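Local coordinates for ABC transporter binding protein AcbH (Actinoplanes, PDB 3OO8) that binds beta-D-galactopyranose with an exclusive preference, as the extracellular solute receptor of an ABC transporter, at residues S34-E39 against D301-P306; P136-P141 against A330-D335. The protein carries 2 engineered substitutions. One frame throughout, in Å; residues are numbered along the deposited sequence.

Interaction 1: S34-E39 against D301-P306; sequences SNYSDE and DGFILP
Tyr36 brings one edge of its ring to the end of the Phe303 side chain: Tyr36 CE2 lies 4.3 Å from Phe303 CE1, which sits near the plane of the tyrosine ring. This buried pair of rings is the closer-packed part of a small interface, only 104 Å² over both segments. The CB of Tyr36 aims at the other segment, that of Phe303 does not; a chi1 of -54°, with CG beside the backbone N, brings Phe303 CE1 and CZ to the tyrosine. The tyrosine is set up locally. Its backbone N donates to Ser34 OG at 3.1 Å with an N-H...O angle of 160°, forming an ST turn, and Tyr36 itself centres an inverse gamma turn. Asn35 OD1 then stands 4.1 Å above one face of its ring, offset toward the rim.

The other side of the contact is looser and partly hydrated. Asp301, partly exposed, approaches only through CB, 4.4 Å from Tyr36 OH, while its carboxylate is taken up by a salt bridge to Arg373 and a hydrogen bond to Tyr138. Instead of a direct polar bond between the segments, one water joins them: it lies 2.8 Å from Tyr36 OH and donates to Gly302 O at 2.9 Å. The tyrosine hydroxyl is also hydrogen-bonded to Tyr138.

In the fold, the loop between strand 30-34 and helix 39-56 thus meets strand 301-304 of the same mixed sheet. Strand 85-89 pairs with both strands and its Thr87 touches both Tyr36 and Phe303; Leu319 and Ile322 of helix 312-322 also pack on Phe303.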
ATOM      1  N   SER A  34      -1.835   2.587  20.341  1.00 12.97           N
ATOM      2  CA  SER A  34      -2.317   1.714  19.298  1.00 12.80           C
ATOM      3  C   SER A  34      -3.593   2.167  18.599  1.00 12.89           C
ATOM      4  O   SER A  34      -4.595   2.448  19.249  1.00 14.83           O
ATOM      5  CB  SER A  34      -2.521   0.299  19.864  1.00 12.60           C
ATOM      6  OG  SER A  34      -3.148  -0.550  18.913  1.00 12.38           O
ATOM      7  N   ASN A  35      -3.548   2.202  17.275  1.00 12.04           N
ATOM      8  CA  ASN A  35      -4.706   2.492  16.439  1.00 12.54           C
ATOM      9  C   ASN A  35      -5.434   1.216  16.024  1.00 11.61           C
ATOM     10  O   ASN A  35      -6.328   1.244  15.167  1.00 13.37           O
ATOM     11  CB  ASN A  35      -4.267   3.346  15.235  1.00 13.07           C
ATOM     12  CG  ASN A  35      -3.332   2.580  14.286  1.00 10.71           C
ATOM     13  OD1 ASN A  35      -3.177   1.376  14.430  1.00 14.16           O
ATOM     14  ND2 ASN A  35      -2.762   3.266  13.285  1.00 15.15           N
ATOM     15  N   TYR A  36      -5.094   0.071  16.616  1.00 14.30           N
ATOM     16  CA  TYR A  36      -5.819  -1.164  16.291  1.00 12.79           C
ATOM     17  C   TYR A  36      -7.090  -1.218  17.138  1.00 14.13           C
ATOM     18  O   TYR A  36      -7.128  -1.847  18.192  1.00 13.59           O
ATOM     19  CB  TYR A  36      -4.971  -2.419  16.518  1.00 12.14           C
ATOM     20  CG  TYR A  36      -3.787  -2.572  15.579  1.00 10.74           C
ATOM     21  CD1 TYR A  36      -3.971  -2.644  14.214  1.00 13.22           C
ATOM     22  CD2 TYR A  36      -2.481  -2.682  16.085  1.00 10.92           C
ATOM     23  CE1 TYR A  36      -2.913  -2.795  13.359  1.00 11.85           C
ATOM     24  CE2 TYR A  36      -1.387  -2.850  15.226  1.00 12.17           C
ATOM     25  CZ  TYR A  36      -1.619  -2.892  13.869  1.00 11.36           C
ATOM     26  OH  TYR A  36      -0.590  -3.056  12.978  1.00 11.95           O
ATOM     27  N   SER A  37      -8.135  -0.558  16.662  1.00 15.06           N
ATOM     28  CA  SER A  37      -9.367  -0.482  17.449  1.00 15.39           C
ATOM     29  C   SER A  37     -10.409  -1.511  16.982  1.00 17.41           C
ATOM     30  O   SER A  37     -11.284  -1.887  17.760  1.00 19.44           O
ATOM     31  CB  SER A  37      -9.929   0.956  17.429  1.00 16.46           C
ATOM     32  OG  SER A  37     -10.261   1.370  16.109  1.00 16.08           O
ATOM     33  N   ASP A  38     -10.316  -1.989  15.743  1.00 16.06           N
ATOM     34  CA  ASP A  38     -11.228  -3.054  15.271  1.00 18.45           C
ATOM     35  C   ASP A  38     -10.992  -4.333  16.089  1.00 20.38           C
ATOM     36  O   ASP A  38      -9.872  -4.614  16.542  1.00 18.44           O
ATOM     37  CB  ASP A  38     -11.070  -3.353  13.776  1.00 17.45           C
ATOM     38  CG  ASP A  38     -11.581  -2.241  12.879  1.00 21.95           C
ATOM     39  OD1 ASP A  38     -12.284  -1.328  13.352  1.00 25.40           O
ATOM     40  OD2 ASP A  38     -11.249  -2.292  11.682  1.00 25.75           O
ATOM     41  N   GLU A  39     -12.056  -5.112  16.288  1.00 19.74           N
ATOM     42  CA  GLU A  39     -12.008  -6.256  17.179  1.00 20.78           C
ATOM     43  C   GLU A  39     -10.869  -7.247  16.873  1.00 19.66           C
ATOM     44  O   GLU A  39     -10.101  -7.591  17.752  1.00 16.26           O
ATOM     45  CB  GLU A  39     -13.392  -6.936  17.186  1.00 23.73           C
ATOM     46  CG  GLU A  39     -13.493  -8.193  18.026  1.00 29.11           C
ATOM     47  CD  GLU A  39     -12.913  -9.394  17.323  1.00 38.46           C
ATOM     48  OE1 GLU A  39     -13.144  -9.533  16.100  1.00 41.90           O
ATOM     49  OE2 GLU A  39     -12.229 -10.196  17.995  1.00 41.78           O
ATOM     50  N   ASP A 301       2.372  -1.267   7.213  1.00  8.51           N
ATOM     51  CA  ASP A 301       2.106  -0.792   8.559  1.00 10.12           C
ATOM     52  C   ASP A 301       3.284  -1.154   9.470  1.00  9.34           C
ATOM     53  O   ASP A 301       3.936  -2.178   9.249  1.00  9.86           O
ATOM     54  CB  ASP A 301       0.830  -1.407   9.133  1.00 10.04           C
ATOM     55  CG  ASP A 301      -0.439  -0.871   8.477  1.00 13.32           C
ATOM     56  OD1 ASP A 301      -0.363  -0.002   7.574  1.00 11.93           O
ATOM     57  OD2 ASP A 301      -1.544  -1.351   8.834  1.00 11.27           O
ATOM     58  N   GLY A 302       3.531  -0.350  10.494  1.00 10.39           N
ATOM     59  CA  GLY A 302       4.628  -0.662  11.417  1.00 10.37           C
ATOM     60  C   GLY A 302       4.532   0.147  12.683  1.00 10.92           C
ATOM     61  O   GLY A 302       3.432   0.486  13.126  1.00 10.65           O
ATOM     62  N   PHE A 303       5.689   0.419  13.282  1.00 10.33           N
ATOM     63  CA  PHE A 303       5.740   1.064  14.595  1.00  9.39           C
ATOM     64  C   PHE A 303       6.862   2.074  14.636  1.00 10.30           C
ATOM     65  O   PHE A 303       7.876   1.915  13.943  1.00 10.99           O
ATOM     66  CB  PHE A 303       5.961   0.009  15.682  1.00 10.24           C
ATOM     67  CG  PHE A 303       4.943  -1.081  15.605  1.00  9.51           C
ATOM     68  CD1 PHE A 303       3.722  -0.914  16.214  1.00  9.18           C
ATOM     69  CD2 PHE A 303       5.200  -2.238  14.857  1.00  9.49           C
ATOM     70  CE1 PHE A 303       2.720  -1.890  16.074  1.00  9.17           C
ATOM     71  CE2 PHE A 303       4.213  -3.239  14.717  1.00 12.02           C
ATOM     72  CZ  PHE A 303       2.975  -3.069  15.347  1.00 12.22           C
ATOM     73  N   ILE A 304       6.615   3.116  15.419  1.00  9.09           N
ATOM     74  CA  ILE A 304       7.574   4.200  15.612  1.00  9.85           C
ATOM     75  C   ILE A 304       7.829   4.426  17.102  1.00 11.79           C
ATOM     76  O   ILE A 304       7.068   3.979  17.976  1.00 10.80           O
ATOM     77  CB  ILE A 304       7.052   5.526  15.038  1.00 10.82           C
ATOM     78  CG1 ILE A 304       5.713   5.904  15.711  1.00 11.37           C
ATOM     79  CG2 ILE A 304       6.981   5.429  13.513  1.00 11.34           C
ATOM     80  CD1 ILE A 304       5.097   7.238  15.235  1.00 13.35           C
ATOM     81  N   LEU A 305       8.918   5.144  17.373  1.00 11.73           N
ATOM     82  CA  LEU A 305       9.319   5.490  18.740  1.00 13.11           C
ATOM     83  C   LEU A 305       9.264   7.020  18.937  1.00 12.92           C
ATOM     84  O   LEU A 305      10.205   7.735  18.525  1.00 14.50           O
ATOM     85  CB  LEU A 305      10.746   4.988  18.963  1.00 12.42           C
ATOM     86  CG  LEU A 305      11.214   4.682  20.413  1.00 17.20           C
ATOM     87  CD1 LEU A 305      12.552   3.905  20.408  1.00 21.68           C
ATOM     88  CD2 LEU A 305      11.293   5.962  21.280  1.00 17.61           C
ATOM     89  N   PRO A 306       8.184   7.529  19.545  1.00 13.96           N
ATOM     90  CA  PRO A 306       8.028   8.984  19.720  1.00 13.71           C
ATOM     91  C   PRO A 306       9.179   9.559  20.520  1.00 16.33           C
ATOM     92  O   PRO A 306       9.514   9.014  21.576  1.00 16.84           O
ATOM     93  CB  PRO A 306       6.726   9.097  20.505  1.00 15.79           C
ATOM     94  CG  PRO A 306       5.900   7.894  19.995  1.00 16.53           C
ATOM     95  CD  PRO A 306       6.967   6.811  19.960  1.00 13.06           C
TER
HETATM   96  O   HOH W   1       0.741  -0.601  12.790  1.00 13.43           O

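Interaction 2: P136-P141 against A330-D335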
ATOM      1  N   PRO A 136       8.814  -2.173  10.327  1.00  8.82           N
ATOM      2  CA  PRO A 136       7.563  -2.580   9.645  1.00  8.23           C
ATOM      3  C   PRO A 136       7.108  -3.953  10.097  1.00  9.94           C
ATOM      4  O   PRO A 136       7.918  -4.736  10.616  1.00 11.40           O
ATOM      5  CB  PRO A 136       8.007  -2.645   8.175  1.00  9.24           C
ATOM      6  CG  PRO A 136       9.412  -3.040   8.208  1.00 12.56           C
ATOM      7  CD  PRO A 136       9.992  -2.402   9.461  1.00  8.47           C
ATOM      8  N   LEU A 137       5.830  -4.254   9.868  1.00  9.04           N
ATOM      9  CA  LEU A 137       5.258  -5.543  10.292  1.00 10.29           C
ATOM     10  C   LEU A 137       4.670  -6.317   9.121  1.00  8.83           C
ATOM     11  O   LEU A 137       4.992  -7.495   8.952  1.00  9.92           O
ATOM     12  CB  LEU A 137       4.187  -5.346  11.392  1.00  8.32           C
ATOM     13  CG  LEU A 137       3.829  -6.660  12.108  1.00 12.27           C
ATOM     14  CD1 LEU A 137       5.017  -7.216  12.906  1.00 11.85           C
ATOM     15  CD2 LEU A 137       2.615  -6.396  13.013  1.00 10.95           C
ATOM     16  N   TYR A 138       3.813  -5.686   8.307  1.00  9.74           N
ATOM     17  CA  TYR A 138       3.137  -6.392   7.213  1.00  9.35           C
ATOM     18  C   TYR A 138       2.716  -5.394   6.129  1.00 10.70           C
ATOM     19  O   TYR A 138       2.654  -4.185   6.362  1.00  9.20           O
ATOM     20  CB  TYR A 138       1.870  -7.155   7.689  1.00  9.33           C
ATOM     21  CG  TYR A 138       0.907  -6.235   8.412  1.00  8.58           C
ATOM     22  CD1 TYR A 138       0.070  -5.372   7.686  1.00  7.05           C
ATOM     23  CD2 TYR A 138       0.916  -6.145   9.812  1.00  9.43           C
ATOM     24  CE1 TYR A 138      -0.763  -4.435   8.345  1.00  9.27           C
ATOM     25  CE2 TYR A 138       0.123  -5.198  10.476  1.00  9.99           C
ATOM     26  CZ  TYR A 138      -0.709  -4.367   9.740  1.00 10.39           C
ATOM     27  OH  TYR A 138      -1.476  -3.456  10.415  1.00 10.52           O
ATOM     28  N   ASN A 139       2.433  -5.936   4.957  1.00 10.11           N
ATOM     29  CA  ASN A 139       1.862  -5.170   3.839  1.00 10.22           C
ATOM     30  C   ASN A 139       0.930  -6.043   3.004  1.00  8.90           C
ATOM     31  O   ASN A 139       0.731  -7.222   3.330  1.00  9.19           O
ATOM     32  CB  ASN A 139       2.927  -4.397   3.034  1.00  8.34           C
ATOM     33  CG  ASN A 139       4.060  -5.266   2.517  1.00 12.43           C
ATOM     34  OD1 ASN A 139       3.920  -6.484   2.349  1.00 11.01           O
ATOM     35  ND2 ASN A 139       5.204  -4.621   2.239  1.00 10.17           N
ATOM     36  N   TYR A 140       0.381  -5.503   1.910  1.00  9.42           N
ATOM     37  CA  TYR A 140      -0.454  -6.305   0.986  1.00  9.40           C
ATOM     38  C   TYR A 140      -0.328  -5.638  -0.378  1.00 10.87           C
ATOM     39  O   TYR A 140      -0.054  -4.450  -0.456  1.00 10.15           O
ATOM     40  CB  TYR A 140      -1.918  -6.352   1.438  1.00  8.52           C
ATOM     41  CG  TYR A 140      -2.578  -5.009   1.356  1.00  8.77           C
ATOM     42  CD1 TYR A 140      -3.215  -4.608   0.181  1.00 14.32           C
ATOM     43  CD2 TYR A 140      -2.555  -4.141   2.441  1.00 11.24           C
ATOM     44  CE1 TYR A 140      -3.805  -3.348   0.105  1.00 14.12           C
ATOM     45  CE2 TYR A 140      -3.142  -2.896   2.359  1.00 16.52           C
ATOM     46  CZ  TYR A 140      -3.758  -2.524   1.194  1.00 15.03           C
ATOM     47  OH  TYR A 140      -4.365  -1.275   1.059  1.00 26.46           O
ATOM     48  N   PRO A 141      -0.585  -6.396  -1.444  1.00  8.58           N
ATOM     49  CA  PRO A 141      -0.307  -5.893  -2.795  1.00  9.13           C
ATOM     50  C   PRO A 141      -1.483  -5.308  -3.565  1.00  9.69           C
ATOM     51  O   PRO A 141      -2.639  -5.659  -3.324  1.00 10.78           O
ATOM     52  CB  PRO A 141       0.166  -7.159  -3.511  1.00 10.30           C
ATOM     53  CG  PRO A 141      -0.759  -8.238  -2.895  1.00 11.65           C
ATOM     54  CD  PRO A 141      -0.863  -7.851  -1.426  1.00 10.15           C
ATOM     55  N   ALA A 330       2.858 -14.463  14.362  1.00 13.55           N
ATOM     56  CA  ALA A 330       1.915 -14.423  15.495  1.00 13.52           C
ATOM     57  C   ALA A 330       0.792 -13.413  15.247  1.00 13.45           C
ATOM     58  O   ALA A 330      -0.390 -13.751  15.297  1.00 13.92           O
ATOM     59  CB  ALA A 330       2.639 -14.115  16.767  1.00 14.53           C
ATOM     60  N   PHE A 331       1.154 -12.179  14.910  1.00 13.19           N
ATOM     61  CA  PHE A 331       0.136 -11.147  14.665  1.00 11.43           C
ATOM     62  C   PHE A 331      -0.804 -11.518  13.523  1.00 12.27           C
ATOM     63  O   PHE A 331      -2.012 -11.205  13.512  1.00 12.48           O
ATOM     64  CB  PHE A 331       0.811  -9.803  14.347  1.00 10.89           C
ATOM     65  CG  PHE A 331      -0.162  -8.707  14.111  1.00 13.24           C
ATOM     66  CD1 PHE A 331      -0.738  -8.056  15.190  1.00 13.60           C
ATOM     67  CD2 PHE A 331      -0.553  -8.338  12.814  1.00 10.13           C
ATOM     68  CE1 PHE A 331      -1.663  -7.039  14.986  1.00 12.06           C
ATOM     69  CE2 PHE A 331      -1.465  -7.334  12.629  1.00 11.05           C
ATOM     70  CZ  PHE A 331      -2.026  -6.681  13.705  1.00 13.80           C
ATOM     71  N   LEU A 332      -0.237 -12.160  12.494  1.00 11.59           N
ATOM     72  CA  LEU A 332      -1.004 -12.443  11.287  1.00 10.51           C
ATOM     73  C   LEU A 332      -1.853 -13.725  11.291  1.00 13.80           C
ATOM     74  O   LEU A 332      -2.559 -13.993  10.328  1.00 13.92           O
ATOM     75  CB  LEU A 332      -0.077 -12.428  10.053  1.00 12.39           C
ATOM     76  CG  LEU A 332       0.562 -11.047   9.787  1.00 10.72           C
ATOM     77  CD1 LEU A 332       1.626 -11.253   8.705  1.00 11.46           C
ATOM     78  CD2 LEU A 332      -0.504 -10.070   9.297  1.00 13.63           C
ATOM     79  N   LYS A 333      -1.831 -14.476  12.388  1.00 13.76           N
ATOM     80  CA  LYS A 333      -2.600 -15.742  12.432  1.00 13.38           C
ATOM     81  C   LYS A 333      -4.039 -15.599  11.950  1.00 14.57           C
ATOM     82  O   LYS A 333      -4.540 -16.449  11.195  1.00 16.43           O
ATOM     83  CB  LYS A 333      -2.592 -16.320  13.856  1.00 15.36           C
ATOM     84  CG  LYS A 333      -1.261 -16.881  14.292  1.00 18.84           C
ATOM     85  CD  LYS A 333      -1.426 -17.627  15.644  1.00 21.35           C
ATOM     86  CE  LYS A 333      -1.928 -16.683  16.752  1.00 24.97           C
ATOM     87  NZ  LYS A 333      -0.913 -15.734  17.340  1.00 20.36           N
ATOM     88  N   THR A 334      -4.711 -14.535  12.385  1.00 12.49           N
ATOM     89  CA  THR A 334      -6.111 -14.326  12.037  1.00 13.59           C
ATOM     90  C   THR A 334      -6.319 -13.283  10.932  1.00 13.99           C
ATOM     91  O   THR A 334      -7.450 -12.903  10.671  1.00 18.10           O
ATOM     92  CB  THR A 334      -6.940 -13.865  13.262  1.00 13.88           C
ATOM     93  OG1 THR A 334      -6.429 -12.621  13.784  1.00 17.38           O
ATOM     94  CG2 THR A 334      -6.932 -14.907  14.365  1.00 14.91           C
ATOM     95  N   ASP A 335      -5.244 -12.850  10.282  1.00 13.84           N
ATOM     96  CA  ASP A 335      -5.312 -11.857   9.209  1.00 13.11           C
ATOM     97  C   ASP A 335      -5.184 -12.629   7.893  1.00 13.77           C
ATOM     98  O   ASP A 335      -4.177 -13.285   7.664  1.00 14.91           O
ATOM     99  CB  ASP A 335      -4.132 -10.886   9.358  1.00 13.04           C
ATOM    100  CG  ASP A 335      -4.176  -9.706   8.354  1.00 14.94           C
ATOM    101  OD1 ASP A 335      -4.530  -9.903   7.171  1.00 13.55           O
ATOM    102  OD2 ASP A 335      -3.793  -8.579   8.752  1.00 16.44           O
TER
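Strand 134-147, which pairs with strand 301-304 and also with strand 257-261, probably links the two lobes of this class 2 solute-binding fold; here its Leu137 and Tyr138 meet Phe331 and Leu332 of helix 325-332. Leu137 reaches over a face of the Phe331 ring in a CH-pi contact, with CD2 4.0 Å from the Phe331 ring centroid and 26° off the ring normal. Both residues have CG anti to the backbone N (chi1 -179° for Phe331), which brings the methyl and the ring together between strand and helix.

The rings of Tyr138 and Phe331 lie almost parallel, their planes at 2°, but are slid apart until they hardly overlap, with centroids 5.5 Å apart. The nearest ring atoms are Tyr138 CE2 and Phe331 CE2, 3.4 Å from each other, and the approach is oblique. Lower on the tyrosine, Leu332 CD2 comes within 4.1 Å of Tyr138 CB. Beyond Leu332 the chain closes a type I turn, held by a 2.9 Å bond from Asp335 N to Leu332 O.

A serine in place of Phe331 would probably open a gap against Leu137 and Tyr138, taking the aromatic face from the leucine methyl and the ring neighbour from the tyrosine.

All four touching side chains are buried and they meet through carbon alone, so across these two segments the helix and strand are joined by apolar packing rather than by polar pairing. The one hydroxyl among them is engaged away from this contact, with Asp301 and Tyr36.

Overall arrangement
Interactions 1 and 2, centred 13 Å apart, meet on neighbouring strands 301-304 and 134-147 and cross along the chain, their segments alternating. Their polar junction is Tyr138 OH, 2.6 Å from Asp301 OD2 and 2.7 Å from Tyr36 OH, probable hydrogen bonds to both segments of interaction 1. Apolar packing continues beside it, with Tyr36 CZ 3.8 Å from Phe331 CZ and Phe303 CE2 3.9 Å from Leu137 CD2. No galactose is bound here, but Arg373 binds it in another structure of this protein; Asp301, whose side chain is about 3 Å from that of Arg373, may help position it. A glycerol about 3 Å from the Tyr138 side chain, probably from the crystallisation liquor, may mark the pocket.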